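Long-range contacts in transaminase (Bacillus megaterium, PDB 5G09), which probably transfers amino groups as a pyridoxal phosphate-dependent class III aminotransferase, here holding its cofactor as an imine with 1-phenylethylamine: residues D[406-411]-D[436-441]; D[145-150]-D[235-240]; D[270-275]-D[296-301]. All coordinates share one frame; numbering follows the deposited sequence.

In the fold
Read from the N terminus, the three contacts close in series, neither nesting nor crossing. Contact 2 comes first: it ties the loop after strand 140-144 to the end of the adjacent parallel strand 231-236 and the turn beyond. Contact 3 repeats the theme in the same seven-stranded sheet, joining the loops that leave strands 265-269 and 293-296. Contact 1 lies in the C-terminal part, where the loop between strand 387-392 and helix 418-427 meets the entry to strand 440-443. Contact 2 lies between the other two, touching contact 1 through Asn407 and His146 and contact 3 through Val238 and Thr273. All three reach the cofactor adduct, with contacts 2 and 3 on opposite faces of its pyridine.

Contact 1 of 3, residues D[406-411]-D[436-441]; sequences RNFTHG and VMPNTM. With 6DF ([6-methyl-5-oxidanyl-4-[(~{E})-[(1~{R})-1-phenylethyl]iminomethyl]pyridin-3-yl]methyl dihydrogen phosphate), chain R.
A water molecule joins the two segments between Val436 and His410: it donates to Val436 O at 2.7 Å and lies in the plane of the imidazole, 2.6 Å from His410 NE2. Phe408 crowds the same carbonyl, its CZ coming within 3.4 Å of Val436 O. The benzyl group gets there because CG sits between the backbone N and the carbonyl carbon (chi1 87°), which swings the ring at Pro438. One face of the Phe408 ring then receives Pro438 CD, a CH-pi contact with CD 3.6 Å from the centroid. Near the ring plane, the methyl CE of Met437 meets Phe408 CE1 at 3.7 Å. The rest of the bent methionine turns to the other neighbour, with SD 3.9 Å from Arg406 CG. Beyond that stem the extended arginine lays a face of its guanidinium against Thr440 OG1, while its hydrogen bonds go elsewhere, NE to Gly243 O and NH2 to Ser244 O. An alanine at Phe408 has no ring for Pro438 CD and Met437 CE to pack on, and a gap would probably open between the loops. Val436 also borders the adduct, its CG1 3.8 Å from phenyl carbon C12. The principle illustrated is indirect support: a CH-pi contact and a bridging water are likely to fix the backbone of Val436, whose side chain borders the phenyl end of the adduct.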
loop_
_atom_site.group_PDB
_atom_site.type_symbol
_atom_site.label_atom_id
_atom_site.label_comp_id
_atom_site.label_asym_id
_atom_site.label_seq_id
_atom_site.Cartn_x
_atom_site.Cartn_y
_atom_site.Cartn_z
ATOM N N ARG D 406 13.195 24.284 1.876
ATOM C CA ARG D 406 13.568 22.857 1.920
ATOM C C ARG D 406 12.593 21.923 1.193
ATOM O O ARG D 406 12.867 20.710 1.039
ATOM C CB ARG D 406 13.830 22.391 3.354
ATOM C CG ARG D 406 15.052 23.037 4.014
ATOM C CD ARG D 406 15.021 22.819 5.526
ATOM N NE ARG D 406 16.195 23.332 6.274
ATOM C CZ ARG D 406 16.378 24.604 6.657
ATOM N NH1 ARG D 406 15.508 25.560 6.331
ATOM N NH2 ARG D 406 17.454 24.933 7.352
ATOM N N ASN D 407 11.486 22.500 0.725
ATOM C CA ASN D 407 10.562 21.828 -0.208
ATOM C C ASN D 407 10.740 22.204 -1.673
ATOM O O ASN D 407 9.813 22.000 -2.483
ATOM C CB ASN D 407 9.096 22.044 0.202
ATOM C CG ASN D 407 8.718 21.236 1.445
ATOM O OD1 ASN D 407 9.307 20.185 1.716
ATOM N ND2 ASN D 407 7.733 21.724 2.209
ATOM N N PHE D 408 11.912 22.740 -2.026
ATOM C CA PHE D 408 12.199 23.045 -3.425
ATOM C C PHE D 408 12.429 21.754 -4.186
ATOM O O PHE D 408 12.549 20.675 -3.591
ATOM C CB PHE D 408 13.434 23.964 -3.573
ATOM C CG PHE D 408 14.760 23.239 -3.631
ATOM C CD1 PHE D 408 15.162 22.343 -2.611
ATOM C CD2 PHE D 408 15.653 23.491 -4.679
ATOM C CE1 PHE D 408 16.393 21.673 -2.686
ATOM C CE2 PHE D 408 16.899 22.846 -4.734
ATOM C CZ PHE D 408 17.264 21.941 -3.743
ATOM N N THR D 409 12.519 21.870 -5.506
ATOM C CA THR D 409 12.967 20.755 -6.334
ATOM C C THR D 409 14.103 21.238 -7.221
ATOM O O THR D 409 14.258 22.451 -7.431
ATOM C CB THR D 409 11.860 20.218 -7.241
ATOM O OG1 THR D 409 11.767 21.013 -8.425
ATOM C CG2 THR D 409 10.506 20.186 -6.517
ATOM N N HIS D 410 14.854 20.296 -7.789
ATOM C CA HIS D 410 15.968 20.650 -8.651
ATOM C C HIS D 410 15.514 21.063 -10.054
ATOM O O HIS D 410 16.344 21.207 -10.941
ATOM C CB HIS D 410 16.983 19.498 -8.751
ATOM C CG HIS D 410 17.720 19.226 -7.485
ATOM N ND1 HIS D 410 17.309 18.271 -6.577
ATOM C CD2 HIS D 410 18.844 19.782 -6.974
ATOM C CE1 HIS D 410 18.155 18.246 -5.562
ATOM N NE2 HIS D 410 19.102 19.144 -5.786
ATOM N N GLY D 411 14.216 21.248 -10.247
ATOM C CA GLY D 411 13.687 21.842 -11.481
ATOM C C GLY D 411 14.072 23.318 -11.593
ATOM O O GLY D 411 14.187 23.851 -12.692
ATOM N N VAL D 436 23.253 21.890 -0.130
ATOM C CA VAL D 436 22.305 21.144 -0.972
ATOM C C VAL D 436 20.890 21.761 -0.960
ATOM O O VAL D 436 20.107 21.600 -1.918
ATOM C CB VAL D 436 22.293 19.632 -0.634
ATOM C CG1 VAL D 436 23.634 18.999 -1.007
ATOM C CG2 VAL D 436 22.000 19.386 0.835
ATOM N N MET D 437 20.574 22.468 0.122
ATOM C CA MET D 437 19.332 23.217 0.200
ATOM C C MET D 437 19.584 24.627 -0.370
ATOM O O MET D 437 20.725 25.109 -0.334
ATOM C CB MET D 437 18.800 23.237 1.632
ATOM C CG MET D 437 18.439 21.844 2.153
ATOM S SD MET D 437 17.063 21.070 1.266
ATOM C CE MET D 437 17.925 19.910 0.199
ATOM N N PRO D 438 18.546 25.262 -0.958
ATOM C CA PRO D 438 18.746 26.540 -1.672
ATOM C C PRO D 438 19.147 27.727 -0.774
ATOM O O PRO D 438 19.882 28.616 -1.235
ATOM C CB PRO D 438 17.378 26.795 -2.322
ATOM C CG PRO D 438 16.401 25.998 -1.506
ATOM C CD PRO D 438 17.159 24.767 -1.109
ATOM N N ASN D 439 18.665 27.743 0.475
ATOM C CA ASN D 439 18.941 28.862 1.384
ATOM C C ASN D 439 19.899 28.526 2.551
ATOM O O ASN D 439 20.027 29.307 3.495
ATOM C CB ASN D 439 17.634 29.423 1.958
ATOM C CG ASN D 439 16.591 29.727 0.890
ATOM O OD1 ASN D 439 16.835 30.498 -0.037
ATOM N ND2 ASN D 439 15.400 29.131 1.031
ATOM N N THR D 440 20.584 27.388 2.492
ATOM C CA THR D 440 21.273 26.919 3.688
ATOM C C THR D 440 22.578 26.282 3.283
ATOM O O THR D 440 22.575 25.310 2.514
ATOM C CB THR D 440 20.413 25.873 4.445
ATOM O OG1 THR D 440 19.034 26.286 4.473
ATOM C CG2 THR D 440 20.930 25.677 5.851
ATOM N N MET D 441 23.695 26.813 3.788
ATOM C CA MET D 441 25.007 26.223 3.546
ATOM C C MET D 441 25.095 24.923 4.338
ATOM O O MET D 441 24.489 24.811 5.403
ATOM C CB MET D 441 26.115 27.178 4.010
ATOM C CG MET D 441 26.095 28.541 3.318
ATOM S SD MET D 441 26.731 28.470 1.633
ATOM C CE MET D 441 28.419 27.927 1.922
HETATM N N1 6DF R . 21.202 8.283 6.118
HETATM C C2 6DF R . 21.647 9.539 6.110
HETATM N N2 6DF R . 22.892 10.823 2.188
HETATM C C3 6DF R . 22.313 10.011 4.980
HETATM C C4 6DF R . 22.532 9.175 3.883
HETATM C C5 6DF R . 22.041 7.866 3.955
HETATM C C6 6DF R . 21.387 7.455 5.084
HETATM C C7 6DF R . 23.283 11.512 0.925
HETATM C C8 6DF R . 24.416 10.833 0.153
HETATM C C9 6DF R . 23.416 13.011 1.031
HETATM C C10 6DF R . 24.089 13.608 2.104
HETATM C C11 6DF R . 24.182 15.005 2.154
HETATM C C12 6DF R . 23.641 15.796 1.123
HETATM C C13 6DF R . 22.982 15.203 0.041
HETATM O O2P 6DF R . 24.086 6.893 0.306
HETATM P P 6DF R . 24.028 5.772 1.334
HETATM O O3P 6DF R . 23.048 4.704 0.828
HETATM O O1P 6DF R . 25.382 5.158 1.590
HETATM O O4P 6DF R . 23.530 6.402 2.725
HETATM C "C5'" 6DF R . 22.172 6.854 2.847
HETATM C "C2'" 6DF R . 21.376 10.369 7.349
HETATM O O3 6DF R . 22.724 11.299 4.954
HETATM C "C4'" 6DF R . 23.178 9.638 2.616
HETATM C C14 6DF R . 22.876 13.812 0.006
HETATM O O HOH W 1 20.816 19.983 -3.968
#

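Contact 2 of 3, residues D[145-150]-D[235-240]; sequences EHDYHG and ITEVSQ. With 6DF ([6-methyl-5-oxidanyl-4-[(~{E})-[(1~{R})-1-phenylethyl]iminomethyl]pyridin-3-yl]methyl dihydrogen phosphate), chain R.
In the cofactor pocket of this fold-type I aminotransferase, two loops leave neighbouring parallel strands of the central sheet, and Tyr148 and Glu237 join them beside the pyridine. Tyr148 N donates to Glu237 OE2 at 2.9 Å in a nearly straight bond (165°), approaching from above the carboxylate plane. A water molecule gives that carboxylate a second donor, 2.8 Å from Glu237 OE2, and also donates to His146 O. The other oxygen, OE1, accepts from Gly241 N. Farther back, the amide of Gln240 uses NE2 twice. One bond, in the amide plane, runs to Glu145 O at 3.0 Å; the other reaches the anti lone pair of Asp147 OD1 at 2.9 Å. Asp147 OD2 accepts from His149 NE2 at 2.7 Å, and the imidazole is held at its opposite nitrogen by Asp269. Ile235 covers a face of this ring, its CD1 standing 3.9 Å from the His149 centroid. Tyr148 sends its own ring to the adduct, CG being anti to the backbone N (chi1 -174°), so that CE2 lies 3.1 Å from the imine nitrogen N2. The two carboxylates also come close, Asp147 OD1 3.7 Å from Glu237 OE2, a repulsion probably eased by the donors around each, the salt bridge from Arg144 to Asp147 among them. Glu237 borders the adduct, OE1 near C2', while second-shell Asp147 holds His149, whose backbone packs on the pyridine.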
loop_
_atom_site.group_PDB
_atom_site.type_symbol
_atom_site.label_atom_id
_atom_site.label_comp_id
_atom_site.label_asym_id
_atom_site.label_seq_id
_atom_site.Cartn_x
_atom_site.Cartn_y
_atom_site.Cartn_z
ATOM N N GLU D 145 9.472 15.393 8.511
ATOM C CA GLU D 145 9.599 16.255 7.338
ATOM C C GLU D 145 11.069 16.683 7.153
ATOM O O GLU D 145 11.691 17.140 8.121
ATOM C CB GLU D 145 8.724 17.505 7.501
ATOM C CG GLU D 145 8.652 18.343 6.211
ATOM C CD GLU D 145 7.948 19.706 6.331
ATOM O OE1 GLU D 145 7.744 20.185 7.466
ATOM O OE2 GLU D 145 7.615 20.299 5.265
ATOM N N HIS D 146 11.597 16.527 5.926
ATOM C CA HIS D 146 12.998 16.894 5.544
ATOM C C HIS D 146 14.067 15.848 5.915
ATOM O O HIS D 146 15.245 16.025 5.600
ATOM C CB HIS D 146 13.434 18.307 6.039
ATOM C CG HIS D 146 12.448 19.405 5.739
ATOM N ND1 HIS D 146 11.744 19.482 4.555
ATOM C CD2 HIS D 146 12.060 20.479 6.472
ATOM C CE1 HIS D 146 10.945 20.538 4.578
ATOM N NE2 HIS D 146 11.125 21.165 5.730
ATOM N N ASP D 147 13.674 14.770 6.594
ATOM C CA ASP D 147 14.623 13.661 6.848
ATOM C C ASP D 147 15.106 13.028 5.558
ATOM O O ASP D 147 14.349 12.860 4.594
ATOM C CB ASP D 147 13.998 12.552 7.716
ATOM C CG ASP D 147 14.183 12.790 9.207
ATOM O OD1 ASP D 147 14.436 13.948 9.629
ATOM O OD2 ASP D 147 14.067 11.811 9.965
ATOM N N TYR D 148 16.394 12.700 5.549
ATOM C CA TYR D 148 16.969 11.915 4.478
ATOM C C TYR D 148 17.573 10.632 5.081
ATOM O O TYR D 148 18.498 10.714 5.911
ATOM C CB TYR D 148 18.011 12.707 3.673
ATOM C CG TYR D 148 18.461 11.879 2.499
ATOM C CD1 TYR D 148 17.720 11.873 1.309
ATOM C CD2 TYR D 148 19.545 10.992 2.615
ATOM C CE1 TYR D 148 18.079 11.062 0.241
ATOM C CE2 TYR D 148 19.902 10.166 1.545
ATOM C CZ TYR D 148 19.170 10.201 0.362
ATOM O OH TYR D 148 19.501 9.381 -0.704
ATOM N N HIS D 149 17.060 9.458 4.679
ATOM C CA HIS D 149 17.565 8.191 5.241
ATOM C C HIS D 149 18.033 7.214 4.199
ATOM O O HIS D 149 18.244 6.032 4.503
ATOM C CB HIS D 149 16.512 7.534 6.166
ATOM C CG HIS D 149 16.144 8.386 7.351
ATOM N ND1 HIS D 149 17.010 8.593 8.401
ATOM C CD2 HIS D 149 15.006 9.058 7.660
ATOM C CE1 HIS D 149 16.434 9.382 9.295
ATOM N NE2 HIS D 149 15.221 9.681 8.867
ATOM N N GLY D 150 18.174 7.682 2.958
ATOM C CA GLY D 150 18.567 6.808 1.851
ATOM C C GLY D 150 17.597 6.800 0.684
ATOM O O GLY D 150 16.559 7.496 0.701
ATOM N N ILE D 235 12.183 7.191 13.688
ATOM C CA ILE D 235 13.542 7.328 13.137
ATOM C C ILE D 235 13.913 8.800 13.014
ATOM O O ILE D 235 13.111 9.620 12.513
ATOM C CB ILE D 235 13.745 6.580 11.775
ATOM C CG1 ILE D 235 15.231 6.635 11.337
ATOM C CG2 ILE D 235 12.802 7.093 10.656
ATOM C CD1 ILE D 235 15.586 5.678 10.218
ATOM N N THR D 236 15.125 9.147 13.456
ATOM C CA THR D 236 15.560 10.540 13.454
ATOM C C THR D 236 16.954 10.656 12.850
ATOM O O THR D 236 17.629 9.638 12.600
ATOM C CB THR D 236 15.639 11.120 14.905
ATOM O OG1 THR D 236 16.574 10.348 15.670
ATOM C CG2 THR D 236 14.252 11.091 15.617
ATOM N N GLU D 237 17.362 11.901 12.625
ATOM C CA GLU D 237 18.757 12.299 12.466
ATOM C C GLU D 237 18.905 13.398 13.507
ATOM O O GLU D 237 18.024 14.282 13.596
ATOM C CB GLU D 237 18.966 12.966 11.110
ATOM C CG GLU D 237 18.714 12.135 9.861
ATOM C CD GLU D 237 18.798 12.989 8.592
ATOM O OE1 GLU D 237 19.938 13.269 8.116
ATOM O OE2 GLU D 237 17.739 13.425 8.070
ATOM N N VAL D 238 19.991 13.413 14.288
ATOM C CA VAL D 238 20.039 14.437 15.355
ATOM C C VAL D 238 20.236 15.814 14.733
ATOM O O VAL D 238 19.725 16.814 15.232
ATOM C CB VAL D 238 21.090 14.170 16.467
ATOM C CG1 VAL D 238 20.769 12.869 17.205
ATOM C CG2 VAL D 238 22.504 14.168 15.903
ATOM N N SER D 239 20.994 15.855 13.648
ATOM C CA SER D 239 21.076 17.030 12.817
ATOM C C SER D 239 20.739 16.549 11.426
ATOM O O SER D 239 21.437 15.679 10.889
ATOM C CB SER D 239 22.494 17.608 12.840
ATOM O OG SER D 239 22.607 18.651 11.891
ATOM N N GLN D 240 19.670 17.081 10.846
ATOM C CA GLN D 240 19.286 16.651 9.489
ATOM C C GLN D 240 20.414 16.975 8.516
ATOM O O GLN D 240 20.871 18.126 8.445
ATOM C CB GLN D 240 17.968 17.296 9.063
ATOM C CG GLN D 240 16.792 16.682 9.802
ATOM C CD GLN D 240 15.507 17.448 9.576
ATOM O OE1 GLN D 240 15.449 18.655 9.814
ATOM N NE2 GLN D 240 14.470 16.755 9.101
HETATM N N1 6DF R . 21.202 8.283 6.118
HETATM C C2 6DF R . 21.647 9.539 6.110
HETATM N N2 6DF R . 22.892 10.823 2.188
HETATM C C3 6DF R . 22.313 10.011 4.980
HETATM C C4 6DF R . 22.532 9.175 3.883
HETATM C C5 6DF R . 22.041 7.866 3.955
HETATM C C6 6DF R . 21.387 7.455 5.084
HETATM C C7 6DF R . 23.283 11.512 0.925
HETATM C C8 6DF R . 24.416 10.833 0.153
HETATM C C9 6DF R . 23.416 13.011 1.031
HETATM C C10 6DF R . 24.089 13.608 2.104
HETATM C C11 6DF R . 24.182 15.005 2.154
HETATM C C12 6DF R . 23.641 15.796 1.123
HETATM C C13 6DF R . 22.982 15.203 0.041
HETATM O O2P 6DF R . 24.086 6.893 0.306
HETATM P P 6DF R . 24.028 5.772 1.334
HETATM O O3P 6DF R . 23.048 4.704 0.828
HETATM O O1P 6DF R . 25.382 5.158 1.590
HETATM O O4P 6DF R . 23.530 6.402 2.725
HETATM C "C5'" 6DF R . 22.172 6.854 2.847
HETATM C "C2'" 6DF R . 21.376 10.369 7.349
HETATM O O3 6DF R . 22.724 11.299 4.954
HETATM C "C4'" 6DF R . 23.178 9.638 2.616
HETATM C C14 6DF R . 22.876 13.812 0.006
HETATM O O HOH W 2 17.917 15.475 6.132
#

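Contact 3 of 3, residues D[270-275]-D[296-301]; sequences EVLTGF and MGKGLS. With 6DF ([6-methyl-5-oxidanyl-4-[(~{E})-[(1~{R})-1-phenylethyl]iminomethyl]pyridin-3-yl]methyl dihydrogen phosphate), chain R.
One face of the Phe275 ring is covered by Leu300, whose CA makes a CH-pi contact 3.9 Å from the centroid. At the ring edge, in plane, lie Met296 CB and a water molecule that accepts from Gly297 N. Met296 SD approaches obliquely, 3.6 Å from Phe275 CZ, in a Met-aromatic contact, and Phe282 adds an edge-to-face ring. Gly299 suits this packing: a side chain there would press on Phe275 CB. A second water accepts from Gly299 N at 2.9 Å and sits close to Val271 O and Gly274 O, bridging the loops. The two loops follow adjacent parallel strands of the sheet and together border the pyridoxal phosphate site. Val271 stands over a face of the pyridine, with CB 3.5 Å from ring nitrogen N1. Lys298 runs past Val271 O, its CB 3.3 Å from that oxygen, and then bends at the last torsion (chi4 -63°). By family precedent it is probably the lysine that forms the internal aldimine; in this adduct the imine is made with phenylethylamine instead. Lys298 CE remains 3.3 Å from C4' of the adduct, while NZ is hydrogen-bonded to Leu59 O and to Thr330 OG1 of the second subunit.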
loop_
_atom_site.group_PDB
_atom_site.type_symbol
_atom_site.label_atom_id
_atom_site.label_comp_id
_atom_site.label_asym_id
_atom_site.label_seq_id
_atom_site.Cartn_x
_atom_site.Cartn_y
_atom_site.Cartn_z
ATOM N N GLU D 270 22.751 7.423 12.309
ATOM C CA GLU D 270 24.065 8.063 12.441
ATOM C C GLU D 270 24.888 7.964 11.162
ATOM O O GLU D 270 26.108 8.100 11.232
ATOM C CB GLU D 270 24.858 7.414 13.607
ATOM C CG GLU D 270 24.283 7.706 14.984
ATOM C CD GLU D 270 24.653 9.102 15.467
ATOM O OE1 GLU D 270 25.649 9.691 14.943
ATOM O OE2 GLU D 270 23.948 9.610 16.375
ATOM N N VAL D 271 24.263 7.680 9.999
ATOM C CA VAL D 271 25.055 7.467 8.788
ATOM C C VAL D 271 25.919 8.718 8.491
ATOM O O VAL D 271 27.102 8.615 8.121
ATOM C CB VAL D 271 24.167 7.057 7.564
ATOM C CG1 VAL D 271 24.920 7.204 6.247
ATOM C CG2 VAL D 271 23.659 5.618 7.721
ATOM N N LEU D 272 25.334 9.900 8.653
ATOM C CA LEU D 272 26.103 11.137 8.414
ATOM C C LEU D 272 26.745 11.724 9.692
ATOM O O LEU D 272 27.897 12.168 9.648
ATOM C CB LEU D 272 25.283 12.181 7.626
ATOM C CG LEU D 272 25.949 13.498 7.181
ATOM C CD1 LEU D 272 25.341 13.987 5.871
ATOM C CD2 LEU D 272 25.768 14.532 8.271
ATOM N N THR D 273 26.040 11.687 10.820
ATOM C CA THR D 273 26.609 12.285 12.057
ATOM C C THR D 273 27.631 11.403 12.789
ATOM O O THR D 273 28.262 11.845 13.753
ATOM C CB THR D 273 25.497 12.706 13.042
ATOM O OG1 THR D 273 24.689 11.556 13.378
ATOM C CG2 THR D 273 24.644 13.849 12.434
ATOM N N GLY D 274 27.807 10.167 12.327
ATOM C CA GLY D 274 28.592 9.185 13.028
ATOM C C GLY D 274 30.084 9.388 12.862
ATOM O O GLY D 274 30.563 10.077 11.941
ATOM N N PHE D 275 30.830 8.777 13.776
ATOM C CA PHE D 275 32.285 8.636 13.657
ATOM C C PHE D 275 33.016 9.964 13.620
ATOM O O PHE D 275 33.776 10.274 12.679
ATOM C CB PHE D 275 32.612 7.695 12.519
ATOM C CG PHE D 275 32.094 6.308 12.752
ATOM C CD1 PHE D 275 32.730 5.458 13.665
ATOM C CD2 PHE D 275 30.940 5.854 12.118
ATOM C CE1 PHE D 275 32.261 4.172 13.902
ATOM C CE2 PHE D 275 30.473 4.572 12.361
ATOM C CZ PHE D 275 31.126 3.719 13.242
ATOM N N MET D 296 24.674 3.114 10.427
ATOM C CA MET D 296 25.984 3.713 10.117
ATOM C C MET D 296 26.398 3.553 8.649
ATOM O O MET D 296 25.993 2.606 7.968
ATOM C CB MET D 296 27.074 3.060 10.988
ATOM C CG MET D 296 27.000 3.426 12.483
ATOM S SD MET D 296 27.858 2.220 13.539
ATOM C CE MET D 296 26.678 0.862 13.522
ATOM N N GLY D 297 27.256 4.463 8.197
ATOM C CA GLY D 297 27.939 4.350 6.900
ATOM C C GLY D 297 28.973 5.451 6.874
ATOM O O GLY D 297 29.476 5.822 7.938
ATOM N N LYS D 298 29.249 5.988 5.688
ATOM C CA LYS D 298 30.111 7.197 5.504
ATOM C C LYS D 298 31.428 7.127 6.323
ATOM O O LYS D 298 32.351 6.413 5.916
ATOM C CB LYS D 298 29.318 8.526 5.705
ATOM C CG LYS D 298 28.178 8.764 4.676
ATOM C CD LYS D 298 27.358 10.024 4.964
ATOM C CE LYS D 298 26.166 10.164 4.007
ATOM N NZ LYS D 298 26.622 10.312 2.612
ATOM N N GLY D 299 31.508 7.836 7.458
ATOM C CA GLY D 299 32.670 7.745 8.375
ATOM C C GLY D 299 32.979 6.393 9.018
ATOM O O GLY D 299 34.054 6.204 9.585
ATOM N N LEU D 300 32.056 5.437 8.931
ATOM C CA LEU D 300 32.374 4.062 9.286
ATOM C C LEU D 300 33.652 3.554 8.610
ATOM O O LEU D 300 34.469 2.867 9.246
ATOM C CB LEU D 300 31.193 3.124 8.980
ATOM C CG LEU D 300 31.396 1.608 9.134
ATOM C CD1 LEU D 300 31.601 1.230 10.587
ATOM C CD2 LEU D 300 30.206 0.837 8.524
ATOM N N SER D 301 33.807 3.835 7.322
ATOM C CA SER D 301 35.050 3.500 6.630
ATOM C C SER D 301 35.765 4.756 6.107
ATOM O O SER D 301 36.793 4.629 5.469
ATOM C CB SER D 301 34.791 2.487 5.498
ATOM O OG SER D 301 34.120 3.111 4.405
HETATM N N1 6DF R . 21.202 8.283 6.118
HETATM C C2 6DF R . 21.647 9.539 6.110
HETATM N N2 6DF R . 22.892 10.823 2.188
HETATM C C3 6DF R . 22.313 10.011 4.980
HETATM C C4 6DF R . 22.532 9.175 3.883
HETATM C C5 6DF R . 22.041 7.866 3.955
HETATM C C6 6DF R . 21.387 7.455 5.084
HETATM C C7 6DF R . 23.283 11.512 0.925
HETATM C C8 6DF R . 24.416 10.833 0.153
HETATM C C9 6DF R . 23.416 13.011 1.031
HETATM C C10 6DF R . 24.089 13.608 2.104
HETATM C C11 6DF R . 24.182 15.005 2.154
HETATM C C12 6DF R . 23.641 15.796 1.123
HETATM C C13 6DF R . 22.982 15.203 0.041
HETATM O O2P 6DF R . 24.086 6.893 0.306
HETATM P P 6DF R . 24.028 5.772 1.334
HETATM O O3P 6DF R . 23.048 4.704 0.828
HETATM O O1P 6DF R . 25.382 5.158 1.590
HETATM O O4P 6DF R . 23.530 6.402 2.725
HETATM C "C5'" 6DF R . 22.172 6.854 2.847
HETATM C "C2'" 6DF R . 21.376 10.369 7.349
HETATM O O3 6DF R . 22.724 11.299 4.954
HETATM C "C4'" 6DF R . 23.178 9.638 2.616
HETATM C C14 6DF R . 22.876 13.812 0.006
HETATM O O HOH W 3 28.037 6.222 10.512
HETATM O O HOH W 4 29.564 8.743 9.454
#